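Ureidoglycolate hydrolase (PDB 4PXE) catalyses the manganese-dependent hydrolysis of (S)-ureidoglycolate to glyoxylate, ammonium and carbon dioxide in plant purine breakdown, working as a homodimer. Local coordinates at residues Gly104-Leu109 and Leu205-Glu210; Ile392-Tyr397 and Glu411-Gly416; Gly19-Ile24 and Gly100-Val105; Ile132-Glu137 and Tyr377-Phe382; Val224-Ala229 and His369-Ser374. All blocks are in the same frame, centred on the assembly; numbering follows the deposited sequence. Where two conformers were deposited one is given.

Interaction 1: residues Gly104-Leu109 and Leu205-Glu210; sequences GVVGVL and LELHIE. With MN (manganese (II) ion), chain C.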
# COMPACT_ATOMS: atom_id res chain seq x y z
N GLY A 104 12.77 -19.70 11.77
CA GLY A 104 14.19 -19.44 11.55
C GLY A 104 15.03 -19.36 12.82
O GLY A 104 16.07 -20.02 12.96
N VAL A 105 14.56 -18.53 13.75
CA VAL A 105 15.31 -18.25 14.97
C VAL A 105 15.64 -19.52 15.76
O VAL A 105 16.76 -19.66 16.26
CB VAL A 105 14.58 -17.23 15.87
CG1 VAL A 105 15.36 -16.99 17.14
CG2 VAL A 105 14.39 -15.91 15.12
N VAL A 106 14.70 -20.45 15.85
CA VAL A 106 14.97 -21.70 16.57
C VAL A 106 16.18 -22.45 16.01
O VAL A 106 16.99 -22.97 16.78
CB VAL A 106 13.74 -22.64 16.59
CG1 VAL A 106 14.11 -24.02 17.13
CG2 VAL A 106 12.60 -22.00 17.41
N GLY A 107 16.34 -22.47 14.69
CA GLY A 107 17.47 -23.17 14.09
C GLY A 107 18.79 -22.43 14.17
O GLY A 107 19.84 -23.02 13.89
N VAL A 108 18.76 -21.15 14.55
CA VAL A 108 20.00 -20.39 14.75
C VAL A 108 20.40 -20.42 16.24
O VAL A 108 21.49 -20.91 16.59
CB VAL A 108 19.87 -18.93 14.26
CG1 VAL A 108 21.14 -18.15 14.59
CG2 VAL A 108 19.59 -18.88 12.76
N LEU A 109 19.53 -19.93 17.11
CA LEU A 109 19.78 -20.00 18.55
C LEU A 109 19.86 -21.44 19.03
O LEU A 109 20.68 -21.77 19.90
CB LEU A 109 18.72 -19.23 19.34
CG LEU A 109 18.66 -17.73 19.06
CD1 LEU A 109 17.60 -17.05 19.90
CD2 LEU A 109 20.00 -17.07 19.30
N LEU A 205 22.40 -29.64 8.09
CA LEU A 205 21.17 -29.91 8.85
C LEU A 205 20.49 -28.62 9.24
O LEU A 205 21.16 -27.68 9.64
CB LEU A 205 21.51 -30.64 10.15
CG LEU A 205 22.54 -31.76 10.10
CD1 LEU A 205 22.75 -32.29 11.51
CD2 LEU A 205 22.07 -32.86 9.17
N GLU A 206 19.16 -28.57 9.15
CA GLU A 206 18.43 -27.41 9.64
C GLU A 206 17.34 -27.82 10.63
O GLU A 206 16.47 -28.63 10.30
CB GLU A 206 17.80 -26.64 8.48
CG GLU A 206 17.07 -25.35 8.90
CD GLU A 206 16.74 -24.42 7.74
OE1 GLU A 206 16.90 -24.81 6.56
OE2 GLU A 206 16.31 -23.28 8.02
N LEU A 207 17.40 -27.27 11.83
CA LEU A 207 16.34 -27.44 12.84
C LEU A 207 15.31 -26.33 12.60
O LEU A 207 15.69 -25.17 12.44
CB LEU A 207 16.96 -27.31 14.23
CG LEU A 207 16.00 -27.20 15.42
CD1 LEU A 207 15.13 -28.45 15.57
CD2 LEU A 207 16.77 -26.91 16.69
N HIS A 208 14.02 -26.67 12.57
CA HIS A 208 12.99 -25.68 12.25
C HIS A 208 11.65 -26.09 12.83
O HIS A 208 11.33 -27.28 12.93
CB HIS A 208 12.87 -25.51 10.71
CG HIS A 208 12.32 -24.18 10.28
ND1 HIS A 208 10.99 -23.83 10.42
CD2 HIS A 208 12.92 -23.10 9.71
CE1 HIS A 208 10.79 -22.61 9.97
NE2 HIS A 208 11.95 -22.14 9.53
N ILE A 209 10.84 -25.11 13.24
CA ILE A 209 9.46 -25.44 13.60
C ILE A 209 8.73 -26.03 12.40
O ILE A 209 9.00 -25.66 11.25
CB ILE A 209 8.70 -24.23 14.18
CG1 ILE A 209 8.58 -23.10 13.15
CG2 ILE A 209 9.39 -23.74 15.45
CD1 ILE A 209 7.57 -22.00 13.55
N GLU A 210 7.81 -26.94 12.66
CA GLU A 210 7.12 -27.62 11.56
C GLU A 210 6.36 -26.67 10.63
O GLU A 210 6.30 -26.90 9.42
CB GLU A 210 6.12 -28.64 12.12
CG GLU A 210 5.36 -29.39 11.02
CD GLU A 210 4.17 -30.17 11.53
OE1 GLU A 210 4.22 -30.61 12.69
OE2 GLU A 210 3.20 -30.36 10.76
MN MN C . 11.92 -20.28 8.14
O HOH W 1 12.16 -22.47 13.16
O HOH W 2 14.79 -22.62 12.24
O HOH W 3 19.70 -25.54 12.64
O HOH W 4 13.27 -21.41 6.77
O HOH W 5 11.08 -18.82 6.69
O HOH W 6 10.29 -21.58 6.81
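Gly107 and Leu207 bring helix 105-109 and strand 205-209 together, CA of Gly107 lying 3.1 Å from Leu207 O in a CA-H...O contact. The segment axes approach to 6.4 Å at 132°, a closeness that glycine permits, because a CB on residue 107 would collide with that carbonyl oxygen. The apolar part centres on Val106 and Leu207; the two methyls of Val106 take different partners. CG1 of Val106, anti to the backbone N (chi1 170°), meets Leu207 CD2 at 4.0 Å, while Val106 CG2 touches Ile209 CG2 at 4.1 Å, with those two side chains at about a right angle.

No hydrogen bond joins the segments directly; bridging waters supply the polar links. One accepts from Gly107 N and donates to Leu207 O (2.7 Å from that oxygen). A second donates to Gly107 O and accepts from Leu207 N at 3.0 Å. A third accepts from Ile209 N and, weakly, from Gly104 N, and lies over the centre of the His208 ring.

The metal bond is made by His208 NE2, 2.3 Å from a manganese ion. The rotation of the His208 ring is fixed by its ND1, which donates to Ile209 O at 2.8 Å and 170°, in the ring plane and on a carbonyl lone pair. With His92 and Asp103 as further ligands, the histidine near the end of its strand belongs to the dinuclear metal centre characteristic of the M20 peptidase family.

Interaction 2: residues Ile392-Tyr397 and Glu411-Gly416; sequences IFIPCY and EDMANG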
# COMPACT_ATOMS: atom_id res chain seq x y z
N ILE A 392 15.31 -31.27 10.75
CA ILE A 392 14.60 -31.73 11.94
C ILE A 392 13.46 -30.75 12.20
O ILE A 392 13.71 -29.57 12.43
CB ILE A 392 15.54 -31.69 13.15
CG1 ILE A 392 16.77 -32.58 12.93
CG2 ILE A 392 14.81 -32.14 14.42
CD1 ILE A 392 17.89 -32.26 13.87
N PHE A 393 12.22 -31.23 12.16
CA PHE A 393 11.05 -30.44 12.57
C PHE A 393 10.71 -30.68 14.04
O PHE A 393 10.78 -31.81 14.53
CB PHE A 393 9.81 -30.82 11.75
CG PHE A 393 9.68 -30.12 10.42
CD1 PHE A 393 10.49 -29.04 10.05
CD2 PHE A 393 8.70 -30.55 9.54
CE1 PHE A 393 10.29 -28.42 8.79
CE2 PHE A 393 8.50 -29.94 8.32
CZ PHE A 393 9.30 -28.88 7.95
N ILE A 394 10.31 -29.61 14.72
CA ILE A 394 9.70 -29.72 16.04
C ILE A 394 8.24 -29.23 15.95
O ILE A 394 7.87 -28.51 15.03
CB ILE A 394 10.46 -28.91 17.11
CG1 ILE A 394 10.50 -27.43 16.75
CG2 ILE A 394 11.86 -29.48 17.31
CD1 ILE A 394 11.15 -26.58 17.85
N PRO A 395 7.40 -29.65 16.90
CA PRO A 395 5.99 -29.23 16.85
C PRO A 395 5.83 -27.74 17.04
O PRO A 395 6.69 -27.08 17.62
CB PRO A 395 5.36 -29.96 18.04
CG PRO A 395 6.30 -31.10 18.33
CD PRO A 395 7.66 -30.58 18.02
N CYS A 396 4.72 -27.22 16.53
CA CYS A 396 4.34 -25.86 16.87
C CYS A 396 2.83 -25.80 17.03
O CYS A 396 2.10 -26.58 16.43
CB CYS A 396 4.88 -24.83 15.86
SG CYS A 396 4.26 -24.99 14.18
N TYR A 397 2.41 -24.86 17.87
CA TYR A 397 1.03 -24.74 18.30
C TYR A 397 0.10 -24.51 17.12
O TYR A 397 0.21 -23.50 16.42
CB TYR A 397 0.93 -23.59 19.29
CG TYR A 397 -0.44 -23.41 19.89
CD1 TYR A 397 -1.10 -24.48 20.49
CD2 TYR A 397 -1.07 -22.18 19.88
CE1 TYR A 397 -2.36 -24.33 21.03
CE2 TYR A 397 -2.33 -22.02 20.43
CZ TYR A 397 -2.96 -23.10 21.02
OH TYR A 397 -4.22 -22.95 21.56
N GLU A 411 10.16 -27.16 25.86
CA GLU A 411 10.47 -28.59 25.72
C GLU A 411 10.60 -29.00 24.27
O GLU A 411 11.51 -29.76 23.91
CB GLU A 411 9.41 -29.46 26.38
CG GLU A 411 9.87 -30.89 26.48
CD GLU A 411 8.76 -31.88 26.31
OE1 GLU A 411 7.58 -31.47 26.15
OE2 GLU A 411 9.07 -33.09 26.33
N ASP A 412 9.69 -28.53 23.42
CA ASP A 412 9.78 -28.87 22.01
C ASP A 412 11.09 -28.41 21.40
O ASP A 412 11.73 -29.16 20.66
CB ASP A 412 8.56 -28.37 21.25
CG ASP A 412 7.37 -29.30 21.44
OD1 ASP A 412 7.59 -30.50 21.72
OD2 ASP A 412 6.22 -28.85 21.32
N MET A 413 11.52 -27.19 21.74
CA MET A 413 12.79 -26.69 21.26
C MET A 413 13.96 -27.49 21.81
O MET A 413 14.87 -27.85 21.06
CB MET A 413 12.95 -25.21 21.59
CG MET A 413 11.94 -24.32 20.88
SD MET A 413 12.25 -22.55 21.10
CE MET A 413 11.85 -22.35 22.84
N ALA A 414 13.95 -27.78 23.11
CA ALA A 414 15.03 -28.54 23.72
C ALA A 414 15.17 -29.91 23.09
O ALA A 414 16.29 -30.37 22.86
CB ALA A 414 14.80 -28.66 25.22
N ASN A 415 14.05 -30.58 22.80
CA ASN A 415 14.12 -31.89 22.14
C ASN A 415 14.73 -31.80 20.75
O ASN A 415 15.56 -32.64 20.36
CB ASN A 415 12.73 -32.54 22.06
CG ASN A 415 12.26 -33.04 23.40
OD1 ASN A 415 13.06 -33.23 24.31
ND2 ASN A 415 10.96 -33.26 23.52
N GLY A 416 14.33 -30.78 19.99
CA GLY A 416 14.94 -30.52 18.70
C GLY A 416 16.43 -30.26 18.81
O GLY A 416 17.21 -30.76 18.01
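Ile394 and Asp412 carry the contact from their two sides, Ile394 spreading its branches over one turn of the facing helix. Its CG1 stands between the backbone N and the carbonyl carbon, the crowded position (chi1 60°), and CG2 is then anti to the carbonyl carbon. Ile394 CG2 settles on the helix backbone, 3.4 Å from Asp412 O and 3.5 Å from Gly416 CA. A CB on Gly416 would fall on this methyl, so the lack of a side chain there permits the fit. Asp412 O is also occupied within the helix, where it accepts from Gly416 N at 3.1 Å. Ile394 CD1, at the end of an extended chi2 (175°), arrives 3.9 Å from Met413 CG.

The second side-chain pair is Pro395 with Asp412. With Asp412 CG anti to its own carbonyl carbon, beside the backbone N, the carboxylate lies against the proline ring. Asp412 OD2 is 3.6 Å from Pro395 CB, and Asp412 CG is 3.7 Å from Pro395 CD. No hydrogen bond joins the segments.

Strand 392-394 and helix 411-416 run nearly antiparallel, at 165°, their axes 8.4 Å apart at closest approach. Ile394 also packs on Leu207 and Ile209 of the adjoining strand 201-209, Pro395 on Leu215 of helix 214-218, and Met413 continues to Leu20 and Gln21, so helix 410-429 touches both the strand and helix 17-28.

Interaction 3: residues Gly19-Ile24 and Gly100-Val105; sequences GLQNQI and GKYDGV. With MN (manganese (II) ion), chain C; MN (manganese (II) ion), chain D.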
# COMPACT_ATOMS: atom_id res chain seq x y z
N GLY A 19 16.69 -20.89 29.37
CA GLY A 19 17.69 -19.97 28.85
C GLY A 19 17.53 -19.74 27.35
O GLY A 19 17.61 -18.60 26.86
N LEU A 20 17.27 -20.82 26.63
CA LEU A 20 16.99 -20.70 25.20
C LEU A 20 15.72 -19.87 24.95
O LEU A 20 15.69 -19.02 24.05
CB LEU A 20 16.88 -22.10 24.57
CG LEU A 20 16.57 -22.17 23.07
CD1 LEU A 20 17.60 -21.37 22.27
CD2 LEU A 20 16.56 -23.63 22.63
N GLN A 21 14.68 -20.10 25.75
CA GLN A 21 13.48 -19.28 25.64
C GLN A 21 13.77 -17.81 25.86
O GLN A 21 13.24 -16.95 25.14
CB GLN A 21 12.39 -19.74 26.63
CG GLN A 21 11.14 -18.90 26.52
CD GLN A 21 10.48 -19.08 25.19
OE1 GLN A 21 10.42 -20.20 24.68
NE2 GLN A 21 10.00 -17.99 24.60
N ASN A 22 14.60 -17.51 26.86
CA ASN A 22 14.96 -16.13 27.13
C ASN A 22 15.66 -15.49 25.93
O ASN A 22 15.43 -14.32 25.63
CB ASN A 22 15.82 -16.03 28.39
CG ASN A 22 15.06 -16.39 29.66
OD1 ASN A 22 13.82 -16.45 29.66
ND2 ASN A 22 15.78 -16.63 30.74
N GLN A 23 16.51 -16.26 25.25
CA GLN A 23 17.18 -15.76 24.05
C GLN A 23 16.20 -15.50 22.90
O GLN A 23 16.32 -14.50 22.19
CB GLN A 23 18.29 -16.71 23.61
CG GLN A 23 19.43 -16.75 24.62
CD GLN A 23 20.49 -17.78 24.29
OE1 GLN A 23 20.24 -18.75 23.56
NE2 GLN A 23 21.68 -17.59 24.83
N ILE A 24 15.22 -16.38 22.75
CA ILE A 24 14.16 -16.19 21.76
C ILE A 24 13.43 -14.88 22.03
O ILE A 24 13.19 -14.09 21.13
CB ILE A 24 13.16 -17.39 21.77
CG1 ILE A 24 13.82 -18.65 21.19
CG2 ILE A 24 11.89 -17.05 21.00
CD1 ILE A 24 13.69 -18.77 19.69
N GLY A 100 6.03 -14.22 13.63
CA GLY A 100 6.30 -14.77 14.95
C GLY A 100 7.77 -14.72 15.34
O GLY A 100 8.59 -14.16 14.60
N LYS A 101 8.10 -15.34 16.47
CA LYS A 101 9.43 -15.28 17.08
C LYS A 101 10.26 -16.55 16.88
O LYS A 101 11.41 -16.61 17.31
CB LYS A 101 9.31 -15.06 18.61
CG LYS A 101 8.38 -13.94 19.06
CD LYS A 101 8.44 -13.74 20.58
CE LYS A 101 8.02 -14.97 21.39
NZ LYS A 101 7.86 -14.62 22.85
N TYR A 102 9.67 -17.57 16.25
CA TYR A 102 10.27 -18.91 16.22
C TYR A 102 10.76 -19.35 14.84
O TYR A 102 11.75 -20.09 14.73
CB TYR A 102 9.28 -19.95 16.79
CG TYR A 102 8.90 -19.69 18.23
CD1 TYR A 102 9.63 -20.26 19.27
CD2 TYR A 102 7.83 -18.85 18.54
CE1 TYR A 102 9.30 -20.00 20.59
CE2 TYR A 102 7.50 -18.59 19.86
CZ TYR A 102 8.24 -19.17 20.88
OH TYR A 102 7.91 -18.91 22.19
N ASP A 103 10.09 -18.87 13.79
CA ASP A 103 10.48 -19.18 12.42
C ASP A 103 11.93 -18.75 12.19
O ASP A 103 12.29 -17.61 12.42
CB ASP A 103 9.53 -18.43 11.48
CG ASP A 103 9.85 -18.64 10.04
OD1 ASP A 103 10.53 -19.61 9.69
OD2 ASP A 103 9.39 -17.82 9.23
N GLY A 104 12.77 -19.70 11.77
CA GLY A 104 14.19 -19.44 11.55
C GLY A 104 15.03 -19.36 12.82
O GLY A 104 16.07 -20.02 12.96
N VAL A 105 14.56 -18.53 13.75
CA VAL A 105 15.31 -18.25 14.97
C VAL A 105 15.64 -19.52 15.76
O VAL A 105 16.76 -19.66 16.26
CB VAL A 105 14.58 -17.23 15.87
CG1 VAL A 105 15.36 -16.99 17.14
CG2 VAL A 105 14.39 -15.91 15.12
MN MN C . 11.92 -20.28 8.14
MN MN D . 9.17 -17.93 7.04
O HOH W 7 8.28 -20.97 23.85
O HOH W 8 13.07 -14.60 18.38
O HOH W 4 13.27 -21.41 6.77
O HOH W 5 11.08 -18.82 6.69
O HOH W 6 10.29 -21.58 6.81
O HOH W 9 8.40 -19.57 6.74
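Ile24 of helix 17-28 packs on Lys101, Tyr102 and Val105 of the metal-binding loop that leads into helix 105-120. Its CG2, anti to the backbone N, lies over one face of the Tyr102 ring, 3.9 Å from CE1, and 3.7 Å from Lys101 O. The other branch ends in CD1, which presses on Val105 CG1 at 3.5 Å, a tight methyl contact. An alanine here would probably remove the methyls that rest on the Tyr102 face and on Val105 CG1, opening a gap between helix and loop.

The direct polar link is weak: Gln21 NE2 donates a hydrogen bond to Tyr102 OH (3.3 Å, 153°), its amide turned 49° from the ring plane. A water donates to both Ile24 O and Lys101 O, 2.8 Å from each. The ammonium of Lys101 is paired with Asp25 in a salt bridge.

Beyond the contact, Glu406 accepts hydrogen bonds from the backbone N atoms of Tyr102 and Asp103 and so holds the loop in place. Asp103 points to the metals: OD1 binds one manganese ion and OD2 the other, each at 2.2 Å. Such a bridging aspartate, sharing one carboxylate between two ions, is the hallmark of the dinuclear M20 active site.

Interaction 4: residues Ile132-Glu137 and Tyr377-Phe382; sequences ILFTSE and YHDSLF. With GLV (glyoxylic acid), chain E.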
# COMPACT_ATOMS: atom_id res chain seq x y z
N ILE A 132 25.69 -21.80 10.50
CA ILE A 132 25.48 -20.77 9.49
C ILE A 132 24.25 -19.95 9.84
O ILE A 132 23.15 -20.49 10.00
CB ILE A 132 25.28 -21.37 8.08
CG1 ILE A 132 26.45 -22.27 7.69
CG2 ILE A 132 25.12 -20.25 7.07
CD1 ILE A 132 26.24 -23.01 6.39
N LEU A 133 24.45 -18.64 9.99
CA LEU A 133 23.33 -17.71 10.00
C LEU A 133 23.21 -17.18 8.59
O LEU A 133 24.03 -16.37 8.16
CB LEU A 133 23.56 -16.58 11.00
CG LEU A 133 22.62 -15.38 10.90
CD1 LEU A 133 21.15 -15.80 10.91
CD2 LEU A 133 22.90 -14.39 12.03
N PHE A 134 22.22 -17.66 7.84
CA PHE A 134 22.03 -17.18 6.48
C PHE A 134 21.64 -15.71 6.50
O PHE A 134 20.93 -15.26 7.40
CB PHE A 134 21.00 -18.05 5.76
CG PHE A 134 21.44 -19.47 5.60
CD1 PHE A 134 22.22 -19.84 4.51
CD2 PHE A 134 21.12 -20.44 6.54
CE1 PHE A 134 22.66 -21.15 4.36
CE2 PHE A 134 21.56 -21.75 6.39
CZ PHE A 134 22.32 -22.11 5.31
N THR A 135 22.15 -14.94 5.55
CA THR A 135 22.01 -13.49 5.63
C THR A 135 20.55 -13.03 5.57
O THR A 135 20.18 -12.03 6.16
CB THR A 135 22.88 -12.78 4.56
OG1 THR A 135 23.08 -11.42 4.95
CG2 THR A 135 22.25 -12.85 3.17
N SER A 136 19.73 -13.80 4.85
CA SER A 136 18.29 -13.55 4.75
C SER A 136 17.68 -14.73 4.04
O SER A 136 18.27 -15.25 3.09
CB SER A 136 18.02 -12.27 3.95
OG SER A 136 16.68 -12.25 3.48
N GLU A 137 16.51 -15.17 4.50
CA GLU A 137 15.80 -16.25 3.83
C GLU A 137 14.45 -15.77 3.29
O GLU A 137 13.91 -16.34 2.34
CB GLU A 137 15.62 -17.44 4.79
CG GLU A 137 14.97 -18.66 4.16
CD GLU A 137 13.47 -18.71 4.31
OE1 GLU A 137 12.89 -17.87 5.05
OE2 GLU A 137 12.86 -19.59 3.66
N TYR A 377 9.36 -23.50 2.18
CA TYR A 377 10.74 -23.66 1.72
C TYR A 377 11.68 -23.17 2.82
O TYR A 377 11.25 -22.57 3.81
CB TYR A 377 11.00 -22.98 0.36
CG TYR A 377 10.63 -21.50 0.32
CD1 TYR A 377 9.43 -21.06 -0.25
CD2 TYR A 377 11.49 -20.55 0.87
CE1 TYR A 377 9.10 -19.70 -0.27
CE2 TYR A 377 11.17 -19.20 0.86
CZ TYR A 377 9.99 -18.78 0.29
OH TYR A 377 9.68 -17.44 0.29
N HIS A 378 12.97 -23.46 2.65
CA HIS A 378 13.98 -23.19 3.66
C HIS A 378 15.32 -23.05 2.96
O HIS A 378 15.47 -23.48 1.82
CB HIS A 378 14.10 -24.36 4.63
CG HIS A 378 12.83 -24.71 5.34
ND1 HIS A 378 12.38 -24.03 6.45
CD2 HIS A 378 11.93 -25.69 5.11
CE1 HIS A 378 11.25 -24.58 6.87
NE2 HIS A 378 10.96 -25.59 6.07
N ASP A 379 16.31 -22.52 3.66
CA ASP A 379 17.68 -22.54 3.16
C ASP A 379 18.17 -23.95 2.80
O ASP A 379 18.98 -24.11 1.90
CB ASP A 379 18.62 -21.87 4.17
CG ASP A 379 18.34 -20.38 4.29
OD1 ASP A 379 18.49 -19.70 3.26
OD2 ASP A 379 17.95 -19.90 5.38
N SER A 380 17.65 -24.95 3.51
CA SER A 380 17.95 -26.36 3.20
C SER A 380 17.67 -26.70 1.73
O SER A 380 18.34 -27.57 1.16
CB SER A 380 17.12 -27.27 4.12
OG SER A 380 17.58 -27.21 5.46
N LEU A 381 16.69 -26.04 1.12
CA LEU A 381 16.33 -26.33 -0.26
C LEU A 381 17.52 -26.10 -1.19
O LEU A 381 17.76 -26.86 -2.13
CB LEU A 381 15.14 -25.46 -0.70
CG LEU A 381 14.66 -25.62 -2.14
CD1 LEU A 381 14.21 -27.04 -2.39
CD2 LEU A 381 13.52 -24.66 -2.41
N PHE A 382 18.29 -25.04 -0.91
CA PHE A 382 19.43 -24.69 -1.74
C PHE A 382 20.75 -25.29 -1.27
O PHE A 382 21.63 -25.62 -2.08
CB PHE A 382 19.49 -23.18 -1.94
CG PHE A 382 18.27 -22.66 -2.62
CD1 PHE A 382 18.15 -22.77 -4.00
CD2 PHE A 382 17.19 -22.17 -1.90
CE1 PHE A 382 17.01 -22.35 -4.65
CE2 PHE A 382 16.04 -21.76 -2.54
CZ PHE A 382 15.95 -21.85 -3.91
C1 GLV E . 9.49 -18.98 3.77
O1 GLV E . 10.43 -19.93 4.16
C2 GLV E . 8.28 -19.56 3.13
O2 GLV E . 8.19 -20.83 3.00
O3 GLV E . 7.35 -18.79 2.73
O HOH W 10 19.59 -17.53 2.70
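Glu137 and Tyr377 meet beside the bound glyoxylate, Glu137 OE2 lying 3.3 Å from Tyr377 CD2 with carboxylate and ring planes 45° apart. The same OE2 is 2.5 Å from the ligand atom O1. Tyr377 holds the ligand twice: its ring lies under glyoxylate, whose O2 is 3.4 Å above the ring plane and over its centre, and its backbone N donates to that O2 at 3.0 Å and 146°. An alanine in place of Tyr377 would keep the backbone bond but would probably open a gap under one side of glyoxylate, leaving it less firmly placed. Arg307, and Asn294 of the second subunit, also hydrogen-bond to glyoxylate.

In the next shell Asp379 supports Glu137, its OD2 3.4 Å from Glu137 CB. Asp379 CB makes a CH-pi contact over the Phe134 face, 3.7 Å from the ring centroid and 11° off the normal, and the carboxylate stacks on the ring at a small tilt. Ile132 CG2 covers the opposite face. Polar partners steady the acid: Ser149 OG bonds to OD1, and a water bridges OD1 to Ser136 O, 2.7 Å from the latter.

The contact thus joins residues 134-137, at the C-terminal side of strand 129-133, to the start of helix 379-383. Phe134 also leans on helix 147-152, His378 on strand 389-394, and Leu381 on strand 222-239.

Interaction 5: residues Val224-Ala229 and His369-Ser374; sequences VVTAIA and HKMMIS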
# COMPACT_ATOMS: atom_id res chain seq x y z
N VAL A 224 11.19 -36.01 10.86
CA VAL A 224 12.37 -36.19 10.05
C VAL A 224 11.99 -35.86 8.62
O VAL A 224 11.19 -36.57 8.00
CB VAL A 224 12.92 -37.62 10.17
CG1 VAL A 224 14.11 -37.82 9.26
CG2 VAL A 224 13.27 -37.92 11.63
N VAL A 225 12.51 -34.75 8.11
CA VAL A 225 12.02 -34.21 6.84
C VAL A 225 12.66 -34.93 5.66
O VAL A 225 13.88 -35.04 5.57
CB VAL A 225 12.30 -32.70 6.75
CG1 VAL A 225 11.92 -32.15 5.37
CG2 VAL A 225 11.56 -31.98 7.86
N THR A 226 11.83 -35.41 4.73
CA THR A 226 12.34 -36.21 3.62
C THR A 226 12.40 -35.45 2.29
O THR A 226 13.10 -35.87 1.36
CB THR A 226 11.48 -37.46 3.41
OG1 THR A 226 10.16 -37.08 3.02
CG2 THR A 226 11.41 -38.29 4.70
N ALA A 227 11.67 -34.35 2.19
CA ALA A 227 11.63 -33.58 0.96
C ALA A 227 11.07 -32.20 1.27
O ALA A 227 10.41 -32.01 2.28
CB ALA A 227 10.76 -34.28 -0.09
N ILE A 228 11.34 -31.26 0.38
CA ILE A 228 10.84 -29.89 0.49
C ILE A 228 10.06 -29.58 -0.79
O ILE A 228 10.57 -29.80 -1.89
CB ILE A 228 12.00 -28.89 0.64
CG1 ILE A 228 12.79 -29.17 1.92
CG2 ILE A 228 11.46 -27.44 0.61
CD1 ILE A 228 14.06 -28.34 2.05
N ALA A 229 8.84 -29.06 -0.65
CA ALA A 229 7.99 -28.74 -1.80
C ALA A 229 8.60 -27.69 -2.72
O ALA A 229 9.47 -26.91 -2.32
CB ALA A 229 6.60 -28.32 -1.32
N HIS A 369 8.95 -39.99 16.55
CA HIS A 369 9.21 -39.27 15.31
C HIS A 369 8.48 -39.90 14.13
O HIS A 369 8.05 -41.05 14.20
CB HIS A 369 10.71 -39.22 15.02
CG HIS A 369 11.39 -40.54 15.15
ND1 HIS A 369 11.65 -41.36 14.07
CD2 HIS A 369 11.85 -41.20 16.24
CE1 HIS A 369 12.25 -42.46 14.49
NE2 HIS A 369 12.39 -42.39 15.80
N LYS A 370 8.31 -39.11 13.07
CA LYS A 370 7.78 -39.64 11.83
C LYS A 370 8.47 -38.96 10.66
O LYS A 370 9.07 -37.89 10.82
CB LYS A 370 6.27 -39.43 11.73
CG LYS A 370 5.87 -38.01 11.37
CD LYS A 370 4.36 -37.85 11.22
CE LYS A 370 3.83 -38.63 10.03
NZ LYS A 370 2.37 -38.45 9.85
N MET A 371 8.40 -39.59 9.50
CA MET A 371 8.89 -39.01 8.26
C MET A 371 7.84 -38.07 7.71
O MET A 371 6.65 -38.40 7.70
CB MET A 371 9.13 -40.12 7.23
CG MET A 371 10.10 -41.19 7.69
SD MET A 371 11.75 -40.53 7.86
CE MET A 371 12.65 -41.98 8.39
N MET A 372 8.26 -36.92 7.22
CA MET A 372 7.29 -35.98 6.65
C MET A 372 7.96 -35.02 5.68
O MET A 372 9.19 -34.96 5.62
CB MET A 372 6.54 -35.24 7.76
CG MET A 372 7.43 -34.42 8.68
SD MET A 372 6.65 -33.92 10.24
CE MET A 372 5.27 -32.96 9.64
N ILE A 373 7.15 -34.29 4.92
CA ILE A 373 7.70 -33.33 3.98
C ILE A 373 7.55 -31.91 4.52
O ILE A 373 6.74 -31.66 5.41
CB ILE A 373 7.03 -33.43 2.59
CG1 ILE A 373 5.61 -32.85 2.62
CG2 ILE A 373 7.06 -34.87 2.09
CD1 ILE A 373 5.16 -32.22 1.31
N SER A 374 8.35 -31.00 3.99
CA SER A 374 8.18 -29.59 4.30
C SER A 374 7.36 -28.92 3.20
O SER A 374 7.64 -29.09 2.01
CB SER A 374 9.53 -28.89 4.42
OG SER A 374 9.36 -27.52 4.74
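Val224-Ile228 and His369-Ser374 run as a parallel strand pair, their axes 4.5 Å apart and inclined by 34°, with a beta bulge where the first strand has one residue more. The hydrogen-bond ladder records it. Val224 N donates to Lys370 O at 2.8 Å, Met372 N to Val224 O at 3.1 Å, and Thr226 N to Met372 O at 2.8 Å. Thr226, with psi at -18°, then takes up the extra residue, and the ladder resumes with Ser374 N to Ala227 O (2.9 Å) and Ala229 N to Ser374 O.

On the face of Val224 and Met371 these two side chains lie alongside, pointing the same way. The bend of Met371 at chi2 (-67°) helps bring SD to 3.9 Å from Val224 CG1. The sulfur also touches the methyl of Thr226, whose side chain crosses that of Met371 at about a right angle. Helix 352-364 covers this side through Ile355.

Val225, Met372 and Ser374 share the other face, where Phe393 of strand 389-394 packs on Val225 and Ser374. Ser374 OG is hydrogen-bonded to Ala376 O and His378 NE2, so the strand end anchors a substrate-binding histidine. Beside it, Ser374 CB rests 4.1 Å from Ile228 CG1.

Interactions 1 and 2 lie on neighbouring strands, 201-209 and 389-394, joined by backbone bonds such as His208 N to Ile392 O. Interaction 3 shares Gly104 and Val105 with interaction 1, and both supply ligands to the same manganese ion. Met413 ties interaction 2 to interaction 3 by touching Gln21 and Tyr102. The chemistry varies with place: waters and metal bonds in buried interaction 1, aliphatic and proline contacts in interaction 2, a weak amide-to-tyrosine bond, a water bridge and methyl contacts in interaction 3 beside metal-bridging Asp103, ligand and aromatic contacts in buried interaction 4, and a backbone ladder in interaction 5, which is partly exposed. Interaction 5 touches interaction 4 through Ile228.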